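PDB 1KS8: endo-b-1,4-glucanase from Nasutitermes takasagoensis, which probably catalyses the internal hydrolysis of (1->4)-beta-D-glucosidic linkages in cellulose and related beta-glucans, as a family 9 glycosyl hydrolase. Local coordinates for residues 30-35 against 360-365; 125-130 against 372-377; 356-361 against 381-386. One frame throughout, in Å; residues are numbered along the deposited sequence.

Contact 1: 30-35 against 360-365; sequences VTWRKD and HRSSSC. With SO4 (sulfate ion), chain B.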
loop_
_atom_site.group_PDB
_atom_site.type_symbol
_atom_site.label_atom_id
_atom_site.label_comp_id
_atom_site.label_asym_id
_atom_site.label_seq_id
_atom_site.Cartn_x
_atom_site.Cartn_y
_atom_site.Cartn_z
ATOM N N VAL A 30 -18.357 4.660 -4.040
ATOM C CA VAL A 30 -17.969 4.659 -5.447
ATOM C C VAL A 30 -18.918 3.639 -6.078
ATOM O O VAL A 30 -18.588 2.462 -6.251
ATOM C CB VAL A 30 -16.498 4.234 -5.619
ATOM C CG1 VAL A 30 -16.141 4.172 -7.096
ATOM C CG2 VAL A 30 -15.598 5.228 -4.902
ATOM N N THR A 31 -20.110 4.122 -6.410
ATOM C CA THR A 31 -21.171 3.291 -6.956
ATOM C C THR A 31 -21.079 2.843 -8.406
ATOM O O THR A 31 -21.882 2.018 -8.835
ATOM C CB THR A 31 -22.539 3.959 -6.731
ATOM O OG1 THR A 31 -22.542 5.257 -7.330
ATOM C CG2 THR A 31 -22.815 4.091 -5.239
ATOM N N TRP A 32 -20.132 3.378 -9.176
ATOM C CA TRP A 32 -20.009 2.912 -10.552
ATOM C C TRP A 32 -19.303 1.556 -10.557
ATOM O O TRP A 32 -19.310 0.847 -11.563
ATOM C CB TRP A 32 -19.268 3.922 -11.442
ATOM C CG TRP A 32 -17.991 4.479 -10.899
ATOM C CD1 TRP A 32 -17.830 5.654 -10.220
ATOM C CD2 TRP A 32 -16.682 3.914 -11.036
ATOM N NE1 TRP A 32 -16.503 5.858 -9.931
ATOM C CE2 TRP A 32 -15.775 4.805 -10.420
ATOM C CE3 TRP A 32 -16.186 2.741 -11.622
ATOM C CZ2 TRP A 32 -14.399 4.561 -10.372
ATOM C CZ3 TRP A 32 -14.818 2.498 -11.573
ATOM C CH2 TRP A 32 -13.941 3.405 -10.952
ATOM N N ARG A 33 -18.697 1.200 -9.425
ATOM C CA ARG A 33 -18.044 -0.100 -9.285
ATOM C C ARG A 33 -19.128 -1.100 -8.883
ATOM O O ARG A 33 -20.019 -0.774 -8.092
ATOM C CB ARG A 33 -16.955 -0.059 -8.205
ATOM C CG ARG A 33 -15.599 0.476 -8.661
ATOM C CD ARG A 33 -15.004 -0.369 -9.785
ATOM N NE ARG A 33 -15.317 -1.785 -9.609
ATOM C CZ ARG A 33 -14.809 -2.563 -8.660
ATOM N NH1 ARG A 33 -13.934 -2.077 -7.787
ATOM N NH2 ARG A 33 -15.215 -3.823 -8.557
ATOM N N LYS A 34 -19.048 -2.312 -9.423
ATOM C CA LYS A 34 -20.038 -3.347 -9.141
ATOM C C LYS A 34 -19.414 -4.629 -8.599
ATOM O O LYS A 34 -18.201 -4.816 -8.661
ATOM C CB LYS A 34 -20.808 -3.683 -10.420
ATOM C CG LYS A 34 -21.393 -2.481 -11.144
ATOM C CD LYS A 34 -22.417 -1.754 -10.291
ATOM C CE LYS A 34 -22.909 -0.499 -10.994
ATOM N NZ LYS A 34 -23.883 0.272 -10.173
ATOM N N ASP A 35 -20.258 -5.513 -8.073
ATOM C CA ASP A 35 -19.790 -6.790 -7.549
ATOM C C ASP A 35 -19.015 -7.516 -8.647
ATOM O O ASP A 35 -19.432 -7.529 -9.808
ATOM C CB ASP A 35 -20.973 -7.665 -7.118
ATOM C CG ASP A 35 -21.762 -7.071 -5.967
ATOM O OD1 ASP A 35 -21.293 -6.100 -5.339
ATOM O OD2 ASP A 35 -22.862 -7.596 -5.687
ATOM N N HIS A 360 -6.139 2.466 -16.067
ATOM C CA HIS A 360 -7.030 1.781 -15.145
ATOM C C HIS A 360 -8.296 1.323 -15.862
ATOM O O HIS A 360 -9.056 2.134 -16.395
ATOM C CB HIS A 360 -7.331 2.796 -14.042
ATOM C CG HIS A 360 -8.071 2.247 -12.868
ATOM N ND1 HIS A 360 -9.445 2.285 -12.774
ATOM C CD2 HIS A 360 -7.626 1.715 -11.706
ATOM C CE1 HIS A 360 -9.815 1.806 -11.600
ATOM N NE2 HIS A 360 -8.730 1.453 -10.932
ATOM N N ARG A 361 -8.520 0.015 -15.854
ATOM C CA ARG A 361 -9.660 -0.573 -16.539
ATOM C C ARG A 361 -11.056 -0.185 -16.072
ATOM O O ARG A 361 -11.844 0.346 -16.854
ATOM C CB ARG A 361 -9.531 -2.094 -16.521
ATOM C CG ARG A 361 -8.371 -2.605 -17.356
ATOM C CD ARG A 361 -8.110 -4.077 -17.095
ATOM N NE ARG A 361 -7.036 -4.609 -17.933
ATOM C CZ ARG A 361 -5.742 -4.345 -17.769
ATOM N NH1 ARG A 361 -5.337 -3.546 -16.791
ATOM N NH2 ARG A 361 -4.849 -4.898 -18.583
ATOM N N SER A 362 -11.374 -0.435 -14.807
ATOM C CA SER A 362 -12.727 -0.149 -14.347
ATOM C C SER A 362 -13.182 1.293 -14.520
ATOM O O SER A 362 -14.329 1.533 -14.895
ATOM C CB SER A 362 -12.922 -0.605 -12.893
ATOM O OG SER A 362 -12.166 0.161 -11.981
ATOM N N SER A 363 -12.302 2.256 -14.274
ATOM C CA SER A 363 -12.700 3.652 -14.431
ATOM C C SER A 363 -12.829 4.073 -15.896
ATOM O O SER A 363 -13.520 5.037 -16.208
ATOM C CB SER A 363 -11.716 4.585 -13.709
ATOM O OG SER A 363 -10.416 4.517 -14.264
ATOM N N SER A 364 -12.170 3.354 -16.798
ATOM C CA SER A 364 -12.235 3.699 -18.217
ATOM C C SER A 364 -13.554 3.284 -18.858
ATOM O O SER A 364 -13.957 3.818 -19.891
ATOM C CB SER A 364 -11.098 3.019 -18.981
ATOM O OG SER A 364 -11.378 1.640 -19.194
ATOM N N CYS A 365 -14.232 2.335 -18.232
ATOM C CA CYS A 365 -15.465 1.797 -18.778
ATOM C C CYS A 365 -16.753 2.574 -18.613
ATOM O O CYS A 365 -17.014 3.157 -17.567
ATOM C CB CYS A 365 -15.702 0.409 -18.205
ATOM S SG CYS A 365 -14.467 -0.839 -18.651
HETATM S S SO4 B . -1.574 -3.753 -16.748
HETATM O O1 SO4 B . -0.740 -2.661 -17.595
HETATM O O2 SO4 B . -2.144 -4.638 -17.741
HETATM O O3 SO4 B . -0.776 -4.367 -15.906
HETATM O O4 SO4 B . -2.626 -2.976 -16.143
#
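The indole of Trp32 meets Ser362 and Ser363 with the outer rim of its six-membered ring. One face of that indole is covered from within its own loop, by Val30 CG1 and by Arg33 CG, both offset toward the rim, while Ser362 CB and His360 CE1 lie at the edge near the ring plane. Trp32 CZ3 comes within 3.5 Å of Ser362 O, and Trp32 CH2 rests 3.7 Å from Ser363 CB. Trp32 CG lies between the backbone N and the carbonyl carbon (chi1 48°); the residue belongs to the type I turn from Val30 to Arg33.

Beside it, Arg33 brings its CD to 3.6 Å from Ser362 OG. The chain bends at chi2 and chi3, and the guanidinium reaches back to the carbonyls of Ala18 and Arg20. The link between the segments is thus van der Waals packing over a small interface of 149 Å².

Ser363 is held by the start of its own helix. His360 is the N-cap: its ND1 accepts from Ser363 N at 3.2 Å, nearly in the imidazole plane, and lies 2.9 Å from Ser363 OG in a second hydrogen bond, while NE2 pairs with Gln19. Arg361 points elsewhere, its guanidinium meeting a sulfate edge-on through NH1 to O4 and NH2 to O2, each bond 2.8 Å long. That ion is probably from the crystallisation liquor.

In this (alpha/alpha)6 enzyme the contact is a buried loop-to-helix junction: residues 30-35 belong to the loop between helix 5-18 and strand 60-61, and they pack on the short helix 361-364; Cys365, directly after it, is joined by a disulfide to the loop leading into helix 374-377.

Contact 2: 125-130 against 372-377; sequences AFWGRP and CDWNTF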
loop_
_atom_site.group_PDB
_atom_site.type_symbol
_atom_site.label_atom_id
_atom_site.label_comp_id
_atom_site.label_asym_id
_atom_site.label_seq_id
_atom_site.Cartn_x
_atom_site.Cartn_y
_atom_site.Cartn_z
ATOM N N ALA A 125 -4.622 -9.560 -20.358
ATOM C CA ALA A 125 -5.025 -9.681 -21.757
ATOM C C ALA A 125 -6.450 -9.165 -21.950
ATOM O O ALA A 125 -6.914 -8.986 -23.076
ATOM C CB ALA A 125 -4.937 -11.135 -22.200
ATOM N N PHE A 126 -7.133 -8.926 -20.836
ATOM C CA PHE A 126 -8.504 -8.437 -20.831
ATOM C C PHE A 126 -8.553 -6.967 -20.439
ATOM O O PHE A 126 -7.832 -6.541 -19.540
ATOM C CB PHE A 126 -9.318 -9.252 -19.817
ATOM C CG PHE A 126 -10.679 -8.680 -19.505
ATOM C CD1 PHE A 126 -11.741 -8.850 -20.385
ATOM C CD2 PHE A 126 -10.903 -7.996 -18.313
ATOM C CE1 PHE A 126 -13.007 -8.351 -20.083
ATOM C CE2 PHE A 126 -12.165 -7.492 -18.002
ATOM C CZ PHE A 126 -13.218 -7.671 -18.887
ATOM N N TRP A 127 -9.380 -6.191 -21.135
ATOM C CA TRP A 127 -9.584 -4.788 -20.789
ATOM C C TRP A 127 -11.092 -4.586 -20.757
ATOM O O TRP A 127 -11.764 -4.698 -21.780
ATOM C CB TRP A 127 -8.956 -3.821 -21.802
ATOM C CG TRP A 127 -8.996 -2.401 -21.295
ATOM C CD1 TRP A 127 -10.076 -1.562 -21.281
ATOM C CD2 TRP A 127 -7.948 -1.711 -20.602
ATOM N NE1 TRP A 127 -9.767 -0.396 -20.616
ATOM C CE2 TRP A 127 -8.468 -0.463 -20.187
ATOM C CE3 TRP A 127 -6.621 -2.032 -20.285
ATOM C CZ2 TRP A 127 -7.705 0.466 -19.467
ATOM C CZ3 TRP A 127 -5.862 -1.111 -19.570
ATOM C CH2 TRP A 127 -6.409 0.125 -19.168
ATOM N N GLY A 128 -11.622 -4.306 -19.572
ATOM C CA GLY A 128 -13.052 -4.112 -19.430
ATOM C C GLY A 128 -13.438 -4.040 -17.969
ATOM O O GLY A 128 -12.581 -3.854 -17.107
ATOM N N ARG A 129 -14.729 -4.185 -17.686
ATOM C CA ARG A 129 -15.220 -4.128 -16.311
ATOM C C ARG A 129 -14.910 -5.442 -15.598
ATOM O O ARG A 129 -15.011 -6.513 -16.188
ATOM C CB ARG A 129 -16.728 -3.865 -16.308
ATOM C CG ARG A 129 -17.118 -2.501 -16.872
ATOM C CD ARG A 129 -18.631 -2.348 -16.975
ATOM N NE ARG A 129 -19.168 -3.221 -18.011
ATOM C CZ ARG A 129 -19.584 -2.814 -19.207
ATOM N NH1 ARG A 129 -19.547 -1.529 -19.541
ATOM N NH2 ARG A 129 -20.013 -3.706 -20.085
ATOM N N PRO A 130 -14.538 -5.379 -14.311
ATOM C CA PRO A 130 -14.228 -6.631 -13.611
ATOM C C PRO A 130 -15.374 -7.636 -13.557
ATOM O O PRO A 130 -15.140 -8.848 -13.615
ATOM C CB PRO A 130 -13.771 -6.155 -12.229
ATOM C CG PRO A 130 -14.494 -4.855 -12.041
ATOM C CD PRO A 130 -14.431 -4.216 -13.411
ATOM N N CYS A 372 -17.360 -2.674 -23.014
ATOM C CA CYS A 372 -16.095 -2.113 -22.566
ATOM C C CYS A 372 -15.078 -3.156 -22.989
ATOM O O CYS A 372 -15.137 -4.307 -22.550
ATOM C CB CYS A 372 -16.009 -1.926 -21.055
ATOM S SG CYS A 372 -14.565 -0.880 -20.675
ATOM N N ASP A 373 -14.166 -2.762 -23.867
ATOM C CA ASP A 373 -13.147 -3.679 -24.355
ATOM C C ASP A 373 -11.887 -2.901 -24.696
ATOM O O ASP A 373 -11.717 -1.773 -24.236
ATOM C CB ASP A 373 -13.671 -4.458 -25.573
ATOM C CG ASP A 373 -14.081 -3.559 -26.730
ATOM O OD1 ASP A 373 -14.665 -4.091 -27.699
ATOM O OD2 ASP A 373 -13.825 -2.338 -26.687
ATOM N N TRP A 374 -11.000 -3.486 -25.492
ATOM C CA TRP A 374 -9.773 -2.780 -25.833
ATOM C C TRP A 374 -10.004 -1.521 -26.657
ATOM O O TRP A 374 -9.126 -0.663 -26.734
ATOM C CB TRP A 374 -8.788 -3.719 -26.530
ATOM C CG TRP A 374 -8.126 -4.649 -25.556
ATOM C CD1 TRP A 374 -8.472 -5.941 -25.282
ATOM C CD2 TRP A 374 -7.045 -4.327 -24.672
ATOM N NE1 TRP A 374 -7.675 -6.442 -24.279
ATOM C CE2 TRP A 374 -6.791 -5.472 -23.887
ATOM C CE3 TRP A 374 -6.271 -3.178 -24.464
ATOM C CZ2 TRP A 374 -5.791 -5.504 -22.908
ATOM C CZ3 TRP A 374 -5.275 -3.210 -23.488
ATOM C CH2 TRP A 374 -5.046 -4.367 -22.724
ATOM N N ASN A 375 -11.173 -1.398 -27.278
ATOM C CA ASN A 375 -11.459 -0.187 -28.034
ATOM C C ASN A 375 -11.645 0.949 -27.027
ATOM O O ASN A 375 -11.375 2.109 -27.326
ATOM C CB ASN A 375 -12.717 -0.359 -28.889
ATOM C CG ASN A 375 -12.510 -1.332 -30.032
ATOM O OD1 ASN A 375 -13.052 -2.438 -30.034
ATOM N ND2 ASN A 375 -11.712 -0.926 -31.009
ATOM N N THR A 376 -12.100 0.605 -25.824
ATOM C CA THR A 376 -12.292 1.592 -24.765
ATOM C C THR A 376 -10.911 2.077 -24.324
ATOM O O THR A 376 -10.690 3.270 -24.127
ATOM C CB THR A 376 -13.037 0.976 -23.559
ATOM O OG1 THR A 376 -14.245 0.356 -24.014
ATOM C CG2 THR A 376 -13.391 2.057 -22.537
ATOM N N PHE A 377 -9.983 1.138 -24.168
ATOM C CA PHE A 377 -8.612 1.464 -23.793
ATOM C C PHE A 377 -8.020 2.407 -24.842
ATOM O O PHE A 377 -7.307 3.359 -24.519
ATOM C CB PHE A 377 -7.769 0.186 -23.746
ATOM C CG PHE A 377 -6.286 0.433 -23.694
ATOM C CD1 PHE A 377 -5.668 0.813 -22.507
ATOM C CD2 PHE A 377 -5.505 0.290 -24.839
ATOM C CE1 PHE A 377 -4.294 1.046 -22.457
ATOM C CE2 PHE A 377 -4.132 0.520 -24.802
ATOM C CZ PHE A 377 -3.524 0.898 -23.607
HETATM O O HOH W 1 -16.123 -5.213 -19.955
#
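Trp127, Trp374 and Phe377 form an aromatic cluster between the loop after helix 120-124 and the short helix 374-377, which opens with a capping box of Asp373 and Thr376. Packing is tightest around Trp127. Its CB sits over the centre of the Trp374 six-membered ring, 3.5 Å from the centroid, a CH-pi contact. Its indole receives Phe377 on one face: Phe377 CB lies 3.5 Å from the centroid of the five-membered ring, and the phenyl edge turns toward the six-membered ring, the planes at 57°. Trp127 NE1 is bonded to Ser364 OG of helix 361-364. An alanine in place of Trp127 would probably leave the Phe377 edge without the face it packs on and Ser364 OG without its indole partner.

The solvent side is looser: exposed Trp374 uses its NE1 to donate to Ala125 O at 2.9 Å, approaching from above the carbonyl plane. A separate, more buried end has fewer direct contacts. There Cys372, in a disulfide with Cys365, lays CB over one face of the Arg129 guanidinium, whose NH1 bonds to Ala370 O, and a water bridges the backbones, accepting from Arg129 N and donating to Cys372 O, each at 2.9 Å.

Contact 3: 356-361 against 381-386; sequences TRPHHR and DPNYHV. With SO4 (sulfate ion), chain B.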
loop_
_atom_site.group_PDB
_atom_site.type_symbol
_atom_site.label_atom_id
_atom_site.label_comp_id
_atom_site.label_asym_id
_atom_site.label_seq_id
_atom_site.Cartn_x
_atom_site.Cartn_y
_atom_site.Cartn_z
ATOM N N THR A 356 -6.567 12.552 -16.406
ATOM C CA THR A 356 -7.930 12.088 -16.630
ATOM C C THR A 356 -7.945 10.743 -17.345
ATOM O O THR A 356 -9.006 10.162 -17.567
ATOM C CB THR A 356 -8.753 13.091 -17.468
ATOM O OG1 THR A 356 -8.213 13.174 -18.793
ATOM C CG2 THR A 356 -8.723 14.465 -16.821
ATOM N N ARG A 357 -6.762 10.243 -17.689
ATOM C CA ARG A 357 -6.659 8.968 -18.386
ATOM C C ARG A 357 -5.756 7.967 -17.660
ATOM O O ARG A 357 -4.823 7.410 -18.249
ATOM C CB ARG A 357 -6.146 9.198 -19.812
ATOM C CG ARG A 357 -7.014 10.155 -20.621
ATOM C CD ARG A 357 -6.414 10.430 -21.991
ATOM N NE ARG A 357 -7.271 11.276 -22.822
ATOM C CZ ARG A 357 -7.488 12.570 -22.613
ATOM N NH1 ARG A 357 -6.910 13.192 -21.593
ATOM N NH2 ARG A 357 -8.286 13.247 -23.429
ATOM N N PRO A 358 -6.015 7.724 -16.367
ATOM C CA PRO A 358 -5.159 6.762 -15.667
ATOM C C PRO A 358 -5.230 5.389 -16.333
ATOM O O PRO A 358 -6.260 5.016 -16.897
ATOM C CB PRO A 358 -5.725 6.760 -14.243
ATOM C CG PRO A 358 -7.168 7.122 -14.441
ATOM C CD PRO A 358 -7.090 8.213 -15.485
ATOM N N HIS A 359 -4.120 4.660 -16.279
ATOM C CA HIS A 359 -4.019 3.315 -16.851
ATOM C C HIS A 359 -4.824 2.434 -15.902
ATOM O O HIS A 359 -4.270 1.715 -15.067
ATOM C CB HIS A 359 -2.552 2.895 -16.864
ATOM C CG HIS A 359 -2.291 1.619 -17.596
ATOM N ND1 HIS A 359 -2.244 1.547 -18.971
ATOM C CD2 HIS A 359 -2.066 0.364 -17.143
ATOM C CE1 HIS A 359 -2.001 0.300 -19.334
ATOM N NE2 HIS A 359 -1.889 -0.437 -18.245
ATOM N N HIS A 360 -6.139 2.466 -16.067
ATOM C CA HIS A 360 -7.030 1.781 -15.145
ATOM C C HIS A 360 -8.296 1.323 -15.862
ATOM O O HIS A 360 -9.056 2.134 -16.395
ATOM C CB HIS A 360 -7.331 2.796 -14.042
ATOM C CG HIS A 360 -8.071 2.247 -12.868
ATOM N ND1 HIS A 360 -9.445 2.285 -12.774
ATOM C CD2 HIS A 360 -7.626 1.715 -11.706
ATOM C CE1 HIS A 360 -9.815 1.806 -11.600
ATOM N NE2 HIS A 360 -8.730 1.453 -10.932
ATOM N N ARG A 361 -8.520 0.015 -15.854
ATOM C CA ARG A 361 -9.660 -0.573 -16.539
ATOM C C ARG A 361 -11.056 -0.185 -16.072
ATOM O O ARG A 361 -11.844 0.346 -16.854
ATOM C CB ARG A 361 -9.531 -2.094 -16.521
ATOM C CG ARG A 361 -8.371 -2.605 -17.356
ATOM C CD ARG A 361 -8.110 -4.077 -17.095
ATOM N NE ARG A 361 -7.036 -4.609 -17.933
ATOM C CZ ARG A 361 -5.742 -4.345 -17.769
ATOM N NH1 ARG A 361 -5.337 -3.546 -16.791
ATOM N NH2 ARG A 361 -4.849 -4.898 -18.583
ATOM N N ASP A 381 -10.690 9.795 -25.651
ATOM C CA ASP A 381 -11.431 10.477 -24.597
ATOM C C ASP A 381 -10.915 10.141 -23.204
ATOM O O ASP A 381 -10.267 9.115 -22.998
ATOM C CB ASP A 381 -12.912 10.094 -24.669
ATOM C CG ASP A 381 -13.522 10.363 -26.029
ATOM O OD1 ASP A 381 -14.685 9.959 -26.242
ATOM O OD2 ASP A 381 -12.847 10.976 -26.880
ATOM N N PRO A 382 -11.189 11.017 -22.225
ATOM C CA PRO A 382 -10.744 10.767 -20.853
ATOM C C PRO A 382 -11.503 9.562 -20.299
ATOM O O PRO A 382 -12.558 9.196 -20.824
ATOM C CB PRO A 382 -11.107 12.064 -20.132
ATOM C CG PRO A 382 -12.287 12.570 -20.904
ATOM C CD PRO A 382 -11.867 12.322 -22.330
ATOM N N ASN A 383 -10.964 8.933 -19.259
ATOM C CA ASN A 383 -11.635 7.787 -18.655
ATOM C C ASN A 383 -13.054 8.205 -18.299
ATOM O O ASN A 383 -13.266 9.269 -17.716
ATOM C CB ASN A 383 -10.888 7.331 -17.397
ATOM C CG ASN A 383 -9.661 6.503 -17.716
ATOM O OD1 ASN A 383 -9.009 6.705 -18.739
ATOM N ND2 ASN A 383 -9.330 5.568 -16.830
ATOM N N TYR A 384 -14.019 7.363 -18.652
ATOM C CA TYR A 384 -15.425 7.654 -18.399
ATOM C C TYR A 384 -15.701 8.067 -16.957
ATOM O O TYR A 384 -16.398 9.053 -16.712
ATOM C CB TYR A 384 -16.281 6.442 -18.779
ATOM C CG TYR A 384 -17.767 6.709 -18.728
ATOM C CD1 TYR A 384 -18.460 6.663 -17.522
ATOM C CD2 TYR A 384 -18.478 7.024 -19.887
ATOM C CE1 TYR A 384 -19.826 6.920 -17.464
ATOM C CE2 TYR A 384 -19.849 7.286 -19.841
ATOM C CZ TYR A 384 -20.513 7.229 -18.624
ATOM O OH TYR A 384 -21.869 7.471 -18.561
ATOM N N HIS A 385 -15.159 7.313 -16.005
ATOM C CA HIS A 385 -15.339 7.618 -14.590
ATOM C C HIS A 385 -14.097 8.306 -14.044
ATOM O O HIS A 385 -12.973 7.920 -14.365
ATOM C CB HIS A 385 -15.548 6.343 -13.769
ATOM C CG HIS A 385 -16.674 5.480 -14.242
ATOM N ND1 HIS A 385 -17.997 5.855 -14.137
ATOM C CD2 HIS A 385 -16.674 4.246 -14.798
ATOM C CE1 HIS A 385 -18.762 4.886 -14.608
ATOM N NE2 HIS A 385 -17.985 3.898 -15.016
ATOM N N VAL A 386 -14.302 9.325 -13.219
ATOM C CA VAL A 386 -13.184 10.014 -12.597
ATOM C C VAL A 386 -12.724 9.113 -11.450
ATOM O O VAL A 386 -13.525 8.724 -10.597
ATOM C CB VAL A 386 -13.613 11.392 -12.046
ATOM C CG1 VAL A 386 -12.499 11.993 -11.200
ATOM C CG2 VAL A 386 -13.947 12.320 -13.204
HETATM S S SO4 B . -1.574 -3.753 -16.748
HETATM O O1 SO4 B . -0.740 -2.661 -17.595
HETATM O O2 SO4 B . -2.144 -4.638 -17.741
HETATM O O3 SO4 B . -0.776 -4.367 -15.906
HETATM O O4 SO4 B . -2.626 -2.976 -16.143
HETATM O O HOH W 2 -11.314 10.706 -16.035
#
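Asn383 grips the loop 356-361 at two carbonyls, the second belonging to Pro358, the first residue of an inverse gamma turn centred on His359. Its backbone N donates to Thr356 O at 2.9 Å, with an N-H...O angle of 153°. In its side chain CG is anti to the carbonyl carbon (chi1 -79°), and from there ND2 donates to Pro358 O at 3.1 Å, the donor tilted 16° from the carbonyl plane. Pro358 O also takes the weak turn bond from His360 N. Next to this, Pro382 packs against Thr356 and Arg357: Pro382 CB lies 3.4 Å from Thr356 OG1, the two side chains side by side, and Pro382 CA sits over one face of the Arg357 guanidinium, toward its rim. A water bridges the loops, donating to both Thr356 O, 2.8 Å away, and Asn383 O.

A second shell fixes these groups. Arg405 NE donates to Asn383 OD1 and Ser363 OG is bonded to ND2, which together with Pro358 O would hold the amide in its rotation; Arg405 NH2 donates to Asp381 O. Arg357, extended from CG to NE, turns to Pro380 and forms a salt bridge through NH1 with OD2 of Asp403, a predicted active-site residue; the same OD2 is bonded to Thr356 N. The pair of loops therefore lies beside the probable catalytic centre.

Further along, His359 is held through ND1 by Arg405 O, and its NE2 donates to sulfate O1 at 2.6 Å, with the ion at the ring edge.

How the contacts relate
Contact 1 is buried, whereas contacts 2 and 3 are partly open to solvent, and all three gather on one side of the chain's centre around helix 361-364. Contacts 1 and 3 share His360 and Arg361, and a probable hydrogen bond from His385 N to Ser363 O ties them further. Contact 2 joins the same helix through a probable bond from Arg361 NE to Phe126 O, with Trp127 packed on Arg361 CG. Their chemistry differs with their place: contact 1 is van der Waals packing without polar links between its segments, contact 2 mainly aromatic, and contact 3 mostly polar and closest to Asp403, a predicted active-site residue.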